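Local coordinates for peptidase M16 C-terminal domain-containing protein (Enterococcus faecalis, PDB 3D3Y) that is of unknown function but resembles M16-family zinc peptidases, with a region matching their inactive domain and a predicted ability to bind a metal ion, at residues E298-Y303 against L330-T335; T319-K324 against I415-G420. All coordinates share one frame; numbering follows the deposited sequence.

Contact 1: E298-Y303 against L330-T335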
ATOM      1  N   GLU A 298     -13.946 -28.335  11.776  1.00 39.39           N
ATOM      2  CA  GLU A 298     -13.246 -29.391  11.038  1.00 39.39           C
ATOM      3  C   GLU A 298     -11.772 -29.500  11.434  1.00 37.89           C
ATOM      4  O   GLU A 298     -11.154 -30.521  11.182  1.00 37.30           O
ATOM      5  CB  GLU A 298     -13.397 -29.231   9.517  1.00 39.90           C
ATOM      6  CG  GLU A 298     -14.832 -29.077   9.035  1.00 44.33           C
ATOM      7  CD  GLU A 298     -15.499 -30.373   8.604  1.00 51.61           C
ATOM      8  OE1 GLU A 298     -14.964 -31.481   8.896  1.00 53.88           O
ATOM      9  OE2 GLU A 298     -16.574 -30.261   7.955  1.00 55.38           O
ATOM     10  N   HIS A 299     -11.227 -28.464  12.072  1.00 36.75           N
ATOM     11  CA  HIS A 299      -9.825 -28.436  12.487  1.00 36.17           C
ATOM     12  C   HIS A 299      -8.870 -28.796  11.315  1.00 35.43           C
ATOM     13  O   HIS A 299      -7.910 -29.546  11.492  1.00 33.86           O
ATOM     14  CB  HIS A 299      -9.566 -29.363  13.723  1.00 36.92           C
ATOM     15  CG  HIS A 299     -10.571 -29.210  14.842  1.00 39.20           C
ATOM     16  ND1 HIS A 299     -10.866 -27.993  15.435  1.00 42.06           N
ATOM     17  CD2 HIS A 299     -11.329 -30.131  15.488  1.00 41.77           C
ATOM     18  CE1 HIS A 299     -11.771 -28.173  16.385  1.00 43.14           C
ATOM     19  NE2 HIS A 299     -12.071 -29.462  16.436  1.00 40.98           N
ATOM     20  N   LEU A 300      -9.143 -28.289  10.114  1.00 34.81           N
ATOM     21  CA  LEU A 300      -8.285 -28.644   8.990  1.00 35.02           C
ATOM     22  C   LEU A 300      -7.329 -27.534   8.588  1.00 34.44           C
ATOM     23  O   LEU A 300      -6.485 -27.728   7.702  1.00 34.99           O
ATOM     24  CB  LEU A 300      -9.088 -29.108   7.777  1.00 36.15           C
ATOM     25  CG  LEU A 300      -9.687 -30.518   7.835  1.00 38.55           C
ATOM     26  CD1 LEU A 300     -10.039 -30.881   6.422  1.00 40.12           C
ATOM     27  CD2 LEU A 300      -8.739 -31.559   8.447  1.00 38.50           C
ATOM     28  N   ALA A 301      -7.437 -26.388   9.237  1.00 32.65           N
ATOM     29  CA  ALA A 301      -6.496 -25.312   8.972  1.00 32.08           C
ATOM     30  C   ALA A 301      -6.079 -24.684  10.278  1.00 31.43           C
ATOM     31  O   ALA A 301      -6.894 -24.560  11.194  1.00 30.47           O
ATOM     32  CB  ALA A 301      -7.131 -24.262   8.040  1.00 30.91           C
ATOM     33  N   TYR A 302      -4.815 -24.298  10.363  1.00 30.90           N
ATOM     34  CA  TYR A 302      -4.292 -23.557  11.522  1.00 30.46           C
ATOM     35  C   TYR A 302      -4.792 -22.134  11.482  1.00 31.63           C
ATOM     36  O   TYR A 302      -4.987 -21.510  12.517  1.00 31.67           O
ATOM     37  CB  TYR A 302      -2.774 -23.588  11.515  1.00 30.43           C
ATOM     38  CG  TYR A 302      -2.260 -24.974  11.666  1.00 29.24           C
ATOM     39  CD1 TYR A 302      -2.154 -25.557  12.935  1.00 28.29           C
ATOM     40  CD2 TYR A 302      -1.918 -25.746  10.544  1.00 32.47           C
ATOM     41  CE1 TYR A 302      -1.707 -26.849  13.086  1.00 29.58           C
ATOM     42  CE2 TYR A 302      -1.458 -27.071  10.704  1.00 29.59           C
ATOM     43  CZ  TYR A 302      -1.372 -27.598  11.984  1.00 29.08           C
ATOM     44  OH  TYR A 302      -0.921 -28.882  12.189  1.00 31.20           O
ATOM     45  N   TYR A 303      -4.998 -21.628  10.264  1.00 32.01           N
ATOM     46  CA  TYR A 303      -5.639 -20.345  10.062  1.00 32.44           C
ATOM     47  C   TYR A 303      -6.226 -20.323   8.678  1.00 32.48           C
ATOM     48  O   TYR A 303      -5.733 -21.015   7.776  1.00 31.46           O
ATOM     49  CB  TYR A 303      -4.642 -19.185  10.273  1.00 33.72           C
ATOM     50  CG  TYR A 303      -3.505 -19.164   9.273  1.00 34.31           C
ATOM     51  CD1 TYR A 303      -3.661 -18.563   8.016  1.00 35.90           C
ATOM     52  CD2 TYR A 303      -2.278 -19.745   9.587  1.00 35.20           C
ATOM     53  CE1 TYR A 303      -2.610 -18.547   7.095  1.00 35.09           C
ATOM     54  CE2 TYR A 303      -1.228 -19.732   8.695  1.00 36.04           C
ATOM     55  CZ  TYR A 303      -1.379 -19.144   7.466  1.00 34.96           C
ATOM     56  OH  TYR A 303      -0.300 -19.175   6.593  1.00 35.10           O
ATOM     57  N   LEU A 330      -9.775 -27.420   0.150  1.00 29.60           N
ATOM     58  CA  LEU A 330     -10.356 -26.710  -0.996  1.00 29.79           C
ATOM     59  C   LEU A 330     -11.857 -26.947  -1.094  1.00 30.12           C
ATOM     60  O   LEU A 330     -12.608 -26.025  -1.394  1.00 29.16           O
ATOM     61  CB  LEU A 330      -9.678 -27.123  -2.289  1.00 29.61           C
ATOM     62  CG  LEU A 330      -8.220 -26.746  -2.487  1.00 29.14           C
ATOM     63  CD1 LEU A 330      -7.757 -27.420  -3.779  1.00 28.36           C
ATOM     64  CD2 LEU A 330      -8.119 -25.206  -2.568  1.00 31.09           C
ATOM     65  N   ARG A 331     -12.294 -28.188  -0.837  1.00 31.44           N
ATOM     66  CA  ARG A 331     -13.745 -28.515  -0.856  1.00 32.62           C
ATOM     67  C   ARG A 331     -14.511 -27.760   0.253  1.00 31.40           C
ATOM     68  O   ARG A 331     -15.598 -27.231   0.012  1.00 29.83           O
ATOM     69  CB  ARG A 331     -13.986 -30.034  -0.768  1.00 32.78           C
ATOM     70  CG  ARG A 331     -13.438 -30.807  -2.006  1.00 35.50           C
ATOM     71  CD  ARG A 331     -13.794 -32.334  -1.988  1.00 36.84           C
ATOM     72  NE  ARG A 331     -12.993 -33.133  -1.047  1.00 44.49           N
ATOM     73  CZ  ARG A 331     -11.866 -33.800  -1.342  1.00 47.31           C
ATOM     74  NH1 ARG A 331     -11.345 -33.782  -2.570  1.00 50.54           N
ATOM     75  NH2 ARG A 331     -11.241 -34.487  -0.391  1.00 46.94           N
ATOM     76  N   LEU A 332     -13.930 -27.692   1.445  1.00 30.80           N
ATOM     77  CA  LEU A 332     -14.573 -26.974   2.552  1.00 31.49           C
ATOM     78  C   LEU A 332     -14.749 -25.479   2.243  1.00 31.22           C
ATOM     79  O   LEU A 332     -15.795 -24.918   2.520  1.00 31.51           O
ATOM     80  CB  LEU A 332     -13.778 -27.145   3.854  1.00 32.22           C
ATOM     81  CG  LEU A 332     -13.759 -28.543   4.497  1.00 34.74           C
ATOM     82  CD1 LEU A 332     -12.740 -28.651   5.658  1.00 36.87           C
ATOM     83  CD2 LEU A 332     -15.154 -28.964   4.964  1.00 38.68           C
ATOM     84  N   ILE A 333     -13.699 -24.846   1.725  1.00 30.66           N
ATOM     85  CA  ILE A 333     -13.738 -23.425   1.319  1.00 31.02           C
ATOM     86  C   ILE A 333     -14.819 -23.179   0.257  1.00 30.77           C
ATOM     87  O   ILE A 333     -15.612 -22.213   0.361  1.00 30.97           O
ATOM     88  CB  ILE A 333     -12.386 -22.979   0.737  1.00 30.08           C
ATOM     89  CG1 ILE A 333     -11.317 -22.923   1.836  1.00 31.35           C
ATOM     90  CG2 ILE A 333     -12.517 -21.592   0.022  1.00 32.58           C
ATOM     91  CD1 ILE A 333      -9.872 -22.813   1.258  1.00 30.60           C
ATOM     92  N   SER A 334     -14.848 -24.053  -0.752  1.00 29.97           N
ATOM     93  CA  SER A 334     -15.874 -23.985  -1.806  1.00 30.76           C
ATOM     94  C   SER A 334     -17.292 -24.108  -1.239  1.00 30.53           C
ATOM     95  O   SER A 334     -18.229 -23.377  -1.641  1.00 29.83           O
ATOM     96  CB  SER A 334     -15.648 -25.111  -2.827  1.00 31.20           C
ATOM     97  OG  SER A 334     -16.752 -25.174  -3.725  1.00 34.05           O
ATOM     98  N   THR A 335     -17.449 -25.019  -0.279  1.00 30.19           N
ATOM     99  CA  THR A 335     -18.753 -25.186   0.390  1.00 30.70           C
ATOM    100  C   THR A 335     -19.232 -23.922   1.086  1.00 30.39           C
ATOM    101  O   THR A 335     -20.406 -23.533   0.943  1.00 30.40           O
ATOM    102  CB  THR A 335     -18.712 -26.356   1.370  1.00 29.85           C
ATOM    103  OG1 THR A 335     -18.485 -27.537   0.598  1.00 29.43           O
ATOM    104  CG2 THR A 335     -20.054 -26.495   2.105  1.00 31.98           C
TER
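Leu332 reaches out from helix 326-341 and spreads its two methyl branches over two residues of the loop 298-303. Its CD1 meets Leu300 CD1 at 3.6 Å, branch against branch, with the two side chains set at about a right angle. The other branch, CD2, goes to Glu298 and lies 3.6 Å from its OE2, a van der Waals approach and not a polar bond. Glu298 takes part with its methylene stem as well: CB stands 4.0 Å from Leu332 CD1. A bend at chi2 (-94°) turns the carboxylate alongside the CD2 branch. A glutamate suits this exposed position, since its CH2 groups can lie on a leucine while its charged end stays at the surface.

Further out, Leu332 and Ala301 both touch Val294, and a backbone hydrogen bond between Leu300 and Val294 ties the loop to the end of helix 289-295. Leu300 also rests on Gln328 and Val329, about one turn back along the helix from Leu332. On the inner side of that helix, Ile333 packs on Leu259 and Tyr261 of strand 255-262. This is a small, mainly apolar loop-to-helix contact, with no hydrogen bond across it, at the surface of an alpha+beta domain, as in M16-family proteins, where the connection between helix 289-295 and strand 303-309 lies against a helix packed on the mixed sheet.

Contact 2: T319-K324 against I415-G420. With ACT (acetate ion), chain C; EDO (1,2-ethanediol), chain G.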
ATOM      1  N   THR A 319      -4.450 -19.904   3.813  1.00 31.72           N
ATOM      2  CA  THR A 319      -4.519 -20.905   4.875  1.00 30.94           C
ATOM      3  C   THR A 319      -3.131 -21.487   5.190  1.00 30.67           C
ATOM      4  O   THR A 319      -2.256 -21.525   4.321  1.00 30.15           O
ATOM      5  CB  THR A 319      -5.512 -22.069   4.508  1.00 30.83           C
ATOM      6  OG1 THR A 319      -4.954 -22.902   3.489  1.00 32.85           O
ATOM      7  CG2 THR A 319      -6.884 -21.510   3.977  1.00 31.85           C
ATOM      8  N   GLY A 320      -2.951 -21.913   6.436  1.00 30.22           N
ATOM      9  CA  GLY A 320      -1.859 -22.822   6.840  1.00 29.15           C
ATOM     10  C   GLY A 320      -2.507 -24.146   7.197  1.00 30.13           C
ATOM     11  O   GLY A 320      -3.517 -24.193   7.961  1.00 29.48           O
ATOM     12  N   ILE A 321      -1.959 -25.229   6.645  1.00 29.95           N
ATOM     13  CA  ILE A 321      -2.578 -26.558   6.765  1.00 30.20           C
ATOM     14  C   ILE A 321      -1.506 -27.615   6.905  1.00 31.14           C
ATOM     15  O   ILE A 321      -0.319 -27.313   6.715  1.00 29.81           O
ATOM     16  CB  ILE A 321      -3.494 -26.916   5.534  1.00 30.31           C
ATOM     17  CG1 ILE A 321      -2.675 -27.081   4.249  1.00 31.64           C
ATOM     18  CG2 ILE A 321      -4.640 -25.841   5.330  1.00 29.36           C
ATOM     19  CD1 ILE A 321      -3.466 -27.688   3.063  1.00 30.78           C
ATOM     20  N   ASP A 322      -1.921 -28.828   7.282  1.00 30.58           N
ATOM     21  CA  ASP A 322      -1.123 -30.004   7.029  1.00 32.30           C
ATOM     22  C   ASP A 322      -1.359 -30.338   5.557  1.00 32.32           C
ATOM     23  O   ASP A 322      -2.517 -30.483   5.131  1.00 31.91           O
ATOM     24  CB  ASP A 322      -1.554 -31.171   7.924  1.00 32.21           C
ATOM     25  CG  ASP A 322      -1.234 -30.942   9.409  1.00 35.76           C
ATOM     26  OD1 ASP A 322      -0.390 -30.074   9.756  1.00 38.42           O
ATOM     27  OD2 ASP A 322      -1.826 -31.658  10.237  1.00 40.67           O
ATOM     28  N   GLY A 323      -0.267 -30.500   4.803  1.00 31.91           N
ATOM     29  CA  GLY A 323      -0.326 -30.566   3.324  1.00 32.35           C
ATOM     30  C   GLY A 323      -1.219 -31.699   2.838  1.00 32.23           C
ATOM     31  O   GLY A 323      -1.830 -31.589   1.785  1.00 32.39           O
ATOM     32  N   LYS A 324      -1.311 -32.774   3.623  1.00 32.92           N
ATOM     33  CA  LYS A 324      -2.172 -33.938   3.287  1.00 34.02           C
ATOM     34  C   LYS A 324      -3.669 -33.600   3.122  1.00 34.05           C
ATOM     35  O   LYS A 324      -4.408 -34.343   2.465  1.00 34.39           O
ATOM     36  CB  LYS A 324      -1.971 -35.100   4.281  1.00 33.48           C
ATOM     37  CG  LYS A 324      -2.680 -34.938   5.622  1.00 34.39           C
ATOM     38  CD  LYS A 324      -2.624 -36.205   6.526  1.00 37.03           C
ATOM     39  CE  LYS A 324      -3.607 -37.334   6.086  1.00 41.46           C
ATOM     40  NZ  LYS A 324      -3.459 -38.640   6.897  1.00 41.65           N
ATOM     41  N   ILE A 415      -4.585 -20.980  -7.599  1.00 30.36           N
ATOM     42  CA  ILE A 415      -4.388 -21.631  -6.315  1.00 31.06           C
ATOM     43  C   ILE A 415      -2.880 -21.840  -6.199  1.00 31.27           C
ATOM     44  O   ILE A 415      -2.248 -22.400  -7.116  1.00 30.98           O
ATOM     45  CB  ILE A 415      -5.032 -23.047  -6.276  1.00 31.24           C
ATOM     46  CG1 ILE A 415      -6.553 -22.986  -6.369  1.00 33.16           C
ATOM     47  CG2 ILE A 415      -4.552 -23.841  -5.019  1.00 33.12           C
ATOM     48  CD1 ILE A 415      -7.175 -24.317  -6.710  1.00 33.99           C
ATOM     49  N   PHE A 416      -2.295 -21.404  -5.088  1.00 31.05           N
ATOM     50  CA  PHE A 416      -0.885 -21.661  -4.866  1.00 30.84           C
ATOM     51  C   PHE A 416      -0.741 -22.508  -3.619  1.00 30.66           C
ATOM     52  O   PHE A 416      -1.309 -22.182  -2.564  1.00 30.01           O
ATOM     53  CB  PHE A 416      -0.079 -20.356  -4.716  1.00 32.47           C
ATOM     54  CG  PHE A 416       1.392 -20.597  -4.458  1.00 33.14           C
ATOM     55  CD1 PHE A 416       2.243 -20.948  -5.495  1.00 35.27           C
ATOM     56  CD2 PHE A 416       1.900 -20.554  -3.156  1.00 35.41           C
ATOM     57  CE1 PHE A 416       3.604 -21.208  -5.243  1.00 34.86           C
ATOM     58  CE2 PHE A 416       3.254 -20.817  -2.884  1.00 34.32           C
ATOM     59  CZ  PHE A 416       4.105 -21.148  -3.925  1.00 33.97           C
ATOM     60  N   PHE A 417       0.008 -23.594  -3.753  1.00 29.69           N
ATOM     61  CA  PHE A 417       0.223 -24.554  -2.683  1.00 30.05           C
ATOM     62  C   PHE A 417       1.718 -24.640  -2.357  1.00 30.26           C
ATOM     63  O   PHE A 417       2.535 -25.029  -3.199  1.00 30.15           O
ATOM     64  CB  PHE A 417      -0.348 -25.906  -3.138  1.00 30.09           C
ATOM     65  CG  PHE A 417      -0.206 -27.039  -2.136  1.00 30.68           C
ATOM     66  CD1 PHE A 417      -0.384 -26.828  -0.774  1.00 29.84           C
ATOM     67  CD2 PHE A 417       0.067 -28.332  -2.587  1.00 30.02           C
ATOM     68  CE1 PHE A 417      -0.295 -27.892   0.142  1.00 30.70           C
ATOM     69  CE2 PHE A 417       0.178 -29.406  -1.676  1.00 31.58           C
ATOM     70  CZ  PHE A 417      -0.019 -29.178  -0.305  1.00 29.41           C
ATOM     71  N   LEU A 418       2.086 -24.235  -1.141  1.00 29.90           N
ATOM     72  CA  LEU A 418       3.472 -24.358  -0.704  1.00 29.57           C
ATOM     73  C   LEU A 418       3.510 -25.580   0.173  1.00 30.60           C
ATOM     74  O   LEU A 418       2.997 -25.557   1.296  1.00 28.45           O
ATOM     75  CB  LEU A 418       3.970 -23.113   0.050  1.00 29.40           C
ATOM     76  CG  LEU A 418       5.468 -23.052   0.411  1.00 30.34           C
ATOM     77  CD1 LEU A 418       6.333 -22.818  -0.854  1.00 33.66           C
ATOM     78  CD2 LEU A 418       5.711 -21.944   1.372  1.00 29.27           C
ATOM     79  N   GLU A 419       4.099 -26.653  -0.360  1.00 31.05           N
ATOM     80  CA  GLU A 419       3.946 -27.959   0.228  1.00 33.55           C
ATOM     81  C   GLU A 419       5.169 -28.334   1.032  1.00 33.33           C
ATOM     82  O   GLU A 419       6.294 -28.392   0.501  1.00 31.94           O
ATOM     83  CB  GLU A 419       3.660 -29.010  -0.848  1.00 33.15           C
ATOM     84  CG  GLU A 419       3.485 -30.429  -0.281  1.00 37.03           C
ATOM     85  CD  GLU A 419       3.067 -31.447  -1.350  1.00 37.10           C
ATOM     86  OE1 GLU A 419       3.641 -31.404  -2.447  1.00 40.26           O
ATOM     87  OE2 GLU A 419       2.164 -32.275  -1.080  1.00 42.16           O
ATOM     88  N   GLY A 420       4.942 -28.596   2.317  1.00 33.63           N
ATOM     89  CA  GLY A 420       6.017 -28.944   3.212  1.00 34.97           C
ATOM     90  C   GLY A 420       6.578 -30.309   2.883  1.00 37.06           C
ATOM     91  O   GLY A 420       5.822 -31.252   2.634  1.00 36.74           O
TER
HETATM   92  C   ACT C 424       2.818 -30.415   6.439  1.00 37.32           C
HETATM   93  O   ACT C 424       3.702 -29.787   7.063  1.00 39.14           O
HETATM   94  OXT ACT C 424       2.360 -29.890   5.405  1.00 34.98           O
HETATM   95  CH3 ACT C 424       2.352 -31.729   6.920  1.00 36.96           C
HETATM   96  C1  EDO G 428      -4.749 -28.884  11.533  1.00 45.60           C
HETATM   97  O1  EDO G 428      -4.631 -30.037  10.691  1.00 43.18           O
HETATM   98  C2  EDO G 428      -4.574 -29.382  12.959  1.00 45.79           C
HETATM   99  O2  EDO G 428      -4.946 -28.365  13.907  1.00 48.51           O
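Phe417 points its ring from strand 411-421 at the turn that follows strand 314-321. Its CB leaves the backbone with CG anti to the backbone N (chi1 180°), and the ring then extends toward Ile321 and Gly323. At CE1 the ring meets the CD1 methyl of Ile321, 4.3 Å away, in a loose apolar contact. CZ, at the far end, comes to 3.9 Å from Gly323 CA, which lies at the ring edge and in its plane; Gly323 O is 3.7 Å from the same CZ and approaches obliquely. On one face, Glu419 CB of the same strand sits 3.6 Å above the plane, displaced toward the rim. Phenylalanine fits this buried place because it is long enough to reach past the intervening strand 255-262 to Ile321 at the end of strand 314-321 and to Gly323 in the turn beyond. With no side chain, Gly323 brings its CA directly to the edge of the ring.

The acetate, probably from the crystallisation liquor, accepts a hydrogen bond from Gly323 N at 2.8 Å from its OXT, with an N-H...O angle of 146°. Ser255 OG also binds this ion. Ser255 and Leu257 belong to strand 255-262, which runs between the two strands, and Phe417 touches both residues. The contact thus spans a middle strand on one face of the mixed five-stranded sheet of an alpha+beta domain, as in M16-family proteins, and continues past the strand end into the 3-10 turn that leads to helix 326-341.

How the contacts relate
Contacts 1 and 2 have their centres about 11 Å apart and interlock along the chain: 298-303, 319-324, 330-335 and 415-420 follow in that order. The loop of contact 1 and the strand of contact 2 touch directly. Tyr302 N lies 2.7 Å from Gly320 O, a probable hydrogen bond, and Tyr302 OH lies 2.8 Å from Asp322 OD1, probably another. Leu300 O packs on Ile321 CG2 at 3.5 Å. The outer helix contact and the inner sheet contact are therefore joined through one loop. A 1,2-ethanediol, probably from the crystallisation liquor, lies about 5 Å from the Leu300 side chain and makes a weak hydrogen bond from O1 to Asp322 OD2 (3.3 Å).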